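Local coordinates for protein putative Nitroreductase (Anabaena variabilis ATCC 29413, PDB 3EO7) that binds flavin mononucleotide and is probably an oxidoreductase of the nitroreductase family, at residues 335-340 with 476-480. Sequence-based numbering, arbitrary orientation.
Sequences RSTRAY and LGVSG. With FMN (flavin mononucleotide), chain B.
Thr337 pairs with both backbone polar groups of Val478 on the same edge of the strand: the Thr337 N-H reaches Val478 O at 2.8 Å, and Thr337 OG1 accepts the N-H of Val478 at 2.9 Å, both bonds fairly straight. With OG1 anti to the carbonyl carbon (chi1 -49°), the hydroxyl comes down on the strand and also brushes Gly477 CA. Tyr340 takes the next place along: its CE1 lies 3.5 Å from Gly477 C, its ring edge is turned to Val478 N, and its buried OH is hydrogen-bonded to Thr506 on the neighbouring strand 500-508. Gly477, with no side chain, lets the ring come this close. Val478 turns its own side chain away, onto helix 452-473. In this FMN-dependent nitroreductase fold, the loop after helix 325-333 thus rests on strand 477-481 with the flavin at one end. There the loop holds the phosphate: Arg335, its chain bent at chi2 and chi3, brings the guanidinium edge-on, NE to FMN O2P and NH2 to FMN O3P (2.7 Å, nearly straight at 171°), while Ser336 gives its N-H to O2P and its OG to FMN O1P at 2.6 Å. Cutting Arg335 back to an alanine is likely to leave O2P and O3P each without one N-H donor and part of the phosphate charge unbalanced, although Arg334 also bonds the cofactor. Water 1 links Ser336 OG to Gly480 N, and water 2 donates to both Thr337 O and Ser479 OG. That serine hydroxyl in turn donates to Gly480 O at 2.9 Å and lies 3.3 Å from FMN N1.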
ATOM      1  N   ARG A 335      -9.086  -9.815  -7.639  1.00 17.59           N
ATOM      2  CA  ARG A 335      -9.856  -8.664  -8.110  1.00 17.07           C
ATOM      3  C   ARG A 335     -10.594  -8.066  -6.915  1.00 16.99           C
ATOM      4  O   ARG A 335     -10.916  -8.785  -5.957  1.00 18.58           O
ATOM      5  CB  ARG A 335     -10.907  -9.111  -9.122  1.00 17.30           C
ATOM      6  CG  ARG A 335     -10.366  -9.733 -10.406  1.00 17.25           C
ATOM      7  CD  ARG A 335     -10.083  -8.716 -11.489  1.00 17.20           C
ATOM      8  NE  ARG A 335      -8.974  -7.801 -11.200  1.00 16.00           N
ATOM      9  CZ  ARG A 335      -7.707  -8.043 -11.515  1.00 16.30           C
ATOM     10  NH1 ARG A 335      -7.355  -9.159 -12.129  1.00 14.88           N
ATOM     11  NH2 ARG A 335      -6.775  -7.126 -11.267  1.00 14.63           N
ATOM     12  N   SER A 336     -10.895  -6.767  -6.995  1.00 16.70           N
ATOM     13  CA  SER A 336     -11.729  -6.097  -6.015  1.00 15.82           C
ATOM     14  C   SER A 336     -13.171  -6.500  -6.351  1.00 17.33           C
ATOM     15  O   SER A 336     -13.644  -6.288  -7.468  1.00 18.77           O
ATOM     16  CB  SER A 336     -11.569  -4.591  -6.104  1.00 17.81           C
ATOM     17  OG  SER A 336     -10.274  -4.214  -5.677  1.00 14.59           O
ATOM     18  N   THR A 337     -13.874  -7.049  -5.377  1.00 17.21           N
ATOM     19  CA  THR A 337     -15.249  -7.496  -5.568  1.00 16.69           C
ATOM     20  C   THR A 337     -16.223  -6.331  -5.796  1.00 19.40           C
ATOM     21  O   THR A 337     -16.237  -5.357  -5.064  1.00 20.10           O
ATOM     22  CB  THR A 337     -15.672  -8.308  -4.356  1.00 16.96           C
ATOM     23  OG1 THR A 337     -14.649  -9.276  -4.085  1.00 16.79           O
ATOM     24  CG2 THR A 337     -17.033  -8.991  -4.575  1.00 18.01           C
ATOM     25  N   ARG A 338     -17.033  -6.458  -6.842  1.00 19.53           N
ATOM     26  CA  ARG A 338     -17.987  -5.431  -7.218  1.00 23.87           C
ATOM     27  C   ARG A 338     -19.146  -5.323  -6.246  1.00 19.30           C
ATOM     28  O   ARG A 338     -19.591  -4.219  -5.944  1.00 18.34           O
ATOM     29  CB  ARG A 338     -18.540  -5.706  -8.622  1.00 24.37           C
ATOM     30  CG  ARG A 338     -19.594  -4.679  -9.098  1.00 33.54           C
ATOM     31  CD  ARG A 338     -20.337  -5.080 -10.405  1.00 38.46           C
ATOM     32  NE  ARG A 338     -21.078  -3.934 -10.955  1.00 55.96           N
ATOM     33  CZ  ARG A 338     -20.521  -2.926 -11.637  1.00 59.12           C
ATOM     34  NH1 ARG A 338     -19.206  -2.894 -11.854  1.00 62.62           N
ATOM     35  NH2 ARG A 338     -21.282  -1.928 -12.099  1.00 58.16           N
ATOM     36  N   ALA A 339     -19.618  -6.458  -5.757  1.00 19.33           N
ATOM     37  CA  ALA A 339     -20.798  -6.495  -4.901  1.00 18.65           C
ATOM     38  C   ALA A 339     -20.810  -7.768  -4.076  1.00 18.98           C
ATOM     39  O   ALA A 339     -20.263  -8.786  -4.496  1.00 19.75           O
ATOM     40  CB  ALA A 339     -22.082  -6.396  -5.762  1.00 18.27           C
ATOM     41  N   TYR A 340     -21.408  -7.682  -2.893  1.00 18.11           N
ATOM     42  CA  TYR A 340     -21.560  -8.807  -1.986  1.00 16.47           C
ATOM     43  C   TYR A 340     -22.985  -9.308  -2.013  1.00 21.11           C
ATOM     44  O   TYR A 340     -23.890  -8.564  -2.351  1.00 21.80           O
ATOM     45  CB  TYR A 340     -21.222  -8.420  -0.539  1.00 18.76           C
ATOM     46  CG  TYR A 340     -19.815  -7.881  -0.426  1.00 18.13           C
ATOM     47  CD1 TYR A 340     -18.753  -8.591  -0.966  1.00 20.36           C
ATOM     48  CD2 TYR A 340     -19.561  -6.701   0.260  1.00 16.42           C
ATOM     49  CE1 TYR A 340     -17.441  -8.107  -0.888  1.00 16.79           C
ATOM     50  CE2 TYR A 340     -18.253  -6.191   0.357  1.00 15.34           C
ATOM     51  CZ  TYR A 340     -17.212  -6.909  -0.195  1.00 15.80           C
ATOM     52  OH  TYR A 340     -15.925  -6.422  -0.108  1.00 16.90           O
ATOM     53  N   LEU A 476     -13.485 -15.497  -0.646  1.00 15.58           N
ATOM     54  CA  LEU A 476     -14.306 -14.431  -0.104  1.00 16.65           C
ATOM     55  C   LEU A 476     -14.240 -13.213  -1.020  1.00 15.77           C
ATOM     56  O   LEU A 476     -13.472 -13.183  -2.003  1.00 18.94           O
ATOM     57  CB  LEU A 476     -13.818 -14.056   1.293  1.00 18.47           C
ATOM     58  CG  LEU A 476     -13.778 -15.174   2.338  1.00 20.02           C
ATOM     59  CD1 LEU A 476     -13.184 -14.580   3.645  1.00 20.56           C
ATOM     60  CD2 LEU A 476     -15.137 -15.820   2.539  1.00 21.52           C
ATOM     61  N   GLY A 477     -15.095 -12.243  -0.729  1.00 17.59           N
ATOM     62  CA  GLY A 477     -15.144 -10.955  -1.433  1.00 16.38           C
ATOM     63  C   GLY A 477     -14.451  -9.888  -0.605  1.00 16.97           C
ATOM     64  O   GLY A 477     -14.436  -9.954   0.626  1.00 15.59           O
ATOM     65  N   VAL A 478     -13.837  -8.926  -1.294  1.00 15.91           N
ATOM     66  CA  VAL A 478     -13.104  -7.869  -0.635  1.00 15.72           C
ATOM     67  C   VAL A 478     -12.995  -6.643  -1.518  1.00 15.93           C
ATOM     68  O   VAL A 478     -12.915  -6.747  -2.733  1.00 16.54           O
ATOM     69  CB  VAL A 478     -11.665  -8.354  -0.245  1.00 15.50           C
ATOM     70  CG1 VAL A 478     -10.870  -8.829  -1.498  1.00 14.69           C
ATOM     71  CG2 VAL A 478     -10.871  -7.254   0.552  1.00 13.28           C
ATOM     72  N   SER A 479     -13.019  -5.471  -0.892  1.00 16.73           N
ATOM     73  CA  SER A 479     -12.738  -4.250  -1.597  1.00 13.99           C
ATOM     74  C   SER A 479     -12.352  -3.136  -0.648  1.00 15.82           C
ATOM     75  O   SER A 479     -13.028  -2.899   0.346  1.00 14.31           O
ATOM     76  CB  SER A 479     -13.937  -3.781  -2.434  1.00 16.25           C
ATOM     77  OG  SER A 479     -13.603  -2.601  -3.183  1.00 16.64           O
ATOM     78  N   GLY A 480     -11.301  -2.407  -0.998  1.00 13.27           N
ATOM     79  CA  GLY A 480     -10.975  -1.198  -0.303  1.00 15.83           C
ATOM     80  C   GLY A 480     -12.037  -0.160  -0.637  1.00 16.83           C
ATOM     81  O   GLY A 480     -12.771  -0.282  -1.644  1.00 16.45           O
TER
HETATM   82  N1  FMN B 700     -13.680   0.036  -5.201  1.00 13.36           N
HETATM   83  C2  FMN B 700     -14.968   0.492  -4.977  1.00 19.23           C
HETATM   84  O2  FMN B 700     -15.931  -0.051  -5.508  1.00 17.54           O
HETATM   85  N3  FMN B 700     -15.252   1.576  -4.189  1.00 16.12           N
HETATM   86  C4  FMN B 700     -14.271   2.314  -3.597  1.00 17.03           C
HETATM   87  O4  FMN B 700     -14.597   3.166  -2.749  1.00 16.24           O
HETATM   88  C4A FMN B 700     -12.958   1.889  -3.791  1.00 14.89           C
HETATM   89  N5  FMN B 700     -11.914   2.623  -3.262  1.00 12.76           N
HETATM   90  C5A FMN B 700     -10.595   2.142  -3.384  1.00 13.33           C
HETATM   91  C6  FMN B 700      -9.527   2.786  -2.768  1.00 12.98           C
HETATM   92  C7  FMN B 700      -8.218   2.325  -2.907  1.00 13.46           C
HETATM   93  C7M FMN B 700      -7.080   2.987  -2.116  1.00 13.11           C
HETATM   94  C8  FMN B 700      -7.961   1.194  -3.670  1.00 14.61           C
HETATM   95  C8M FMN B 700      -6.597   0.534  -3.700  1.00 10.86           C
HETATM   96  C9  FMN B 700      -9.023   0.518  -4.300  1.00 13.14           C
HETATM   97  C9A FMN B 700     -10.338   0.993  -4.153  1.00 13.07           C
HETATM   98  N10 FMN B 700     -11.391   0.336  -4.779  1.00 14.49           N
HETATM   99  C10 FMN B 700     -12.678   0.762  -4.592  1.00 14.61           C
HETATM  100  C1' FMN B 700     -11.149  -0.746  -5.811  1.00 12.78           C
HETATM  101  C2' FMN B 700     -10.695  -0.209  -7.153  1.00 14.98           C
HETATM  102  O2' FMN B 700     -11.835   0.289  -7.887  1.00 16.43           O
HETATM  103  C3' FMN B 700      -9.974  -1.317  -7.919  1.00 13.02           C
HETATM  104  O3' FMN B 700      -8.748  -1.648  -7.260  1.00 13.97           O
HETATM  105  C4' FMN B 700      -9.730  -0.994  -9.405  1.00 13.75           C
HETATM  106  O4' FMN B 700     -10.991  -0.815 -10.110  1.00 15.56           O
HETATM  107  C5' FMN B 700      -8.920  -2.100 -10.054  1.00 11.88           C
HETATM  108  O5' FMN B 700      -9.556  -3.346  -9.961  1.00 14.48           O
HETATM  109  P   FMN B 700      -8.876  -4.589  -9.257  1.00 14.60           P
HETATM  110  O1P FMN B 700      -8.688  -4.242  -7.783  1.00 14.99           O
HETATM  111  O2P FMN B 700      -9.864  -5.731  -9.457  1.00 14.81           O
HETATM  112  O3P FMN B 700      -7.560  -4.889  -9.912  1.00 13.91           O
HETATM  113  O   HOH W   1      -9.570  -3.562  -3.011  1.00 14.19           O
HETATM  114  O   HOH W   2     -14.877  -3.032  -5.689  1.00 18.17           O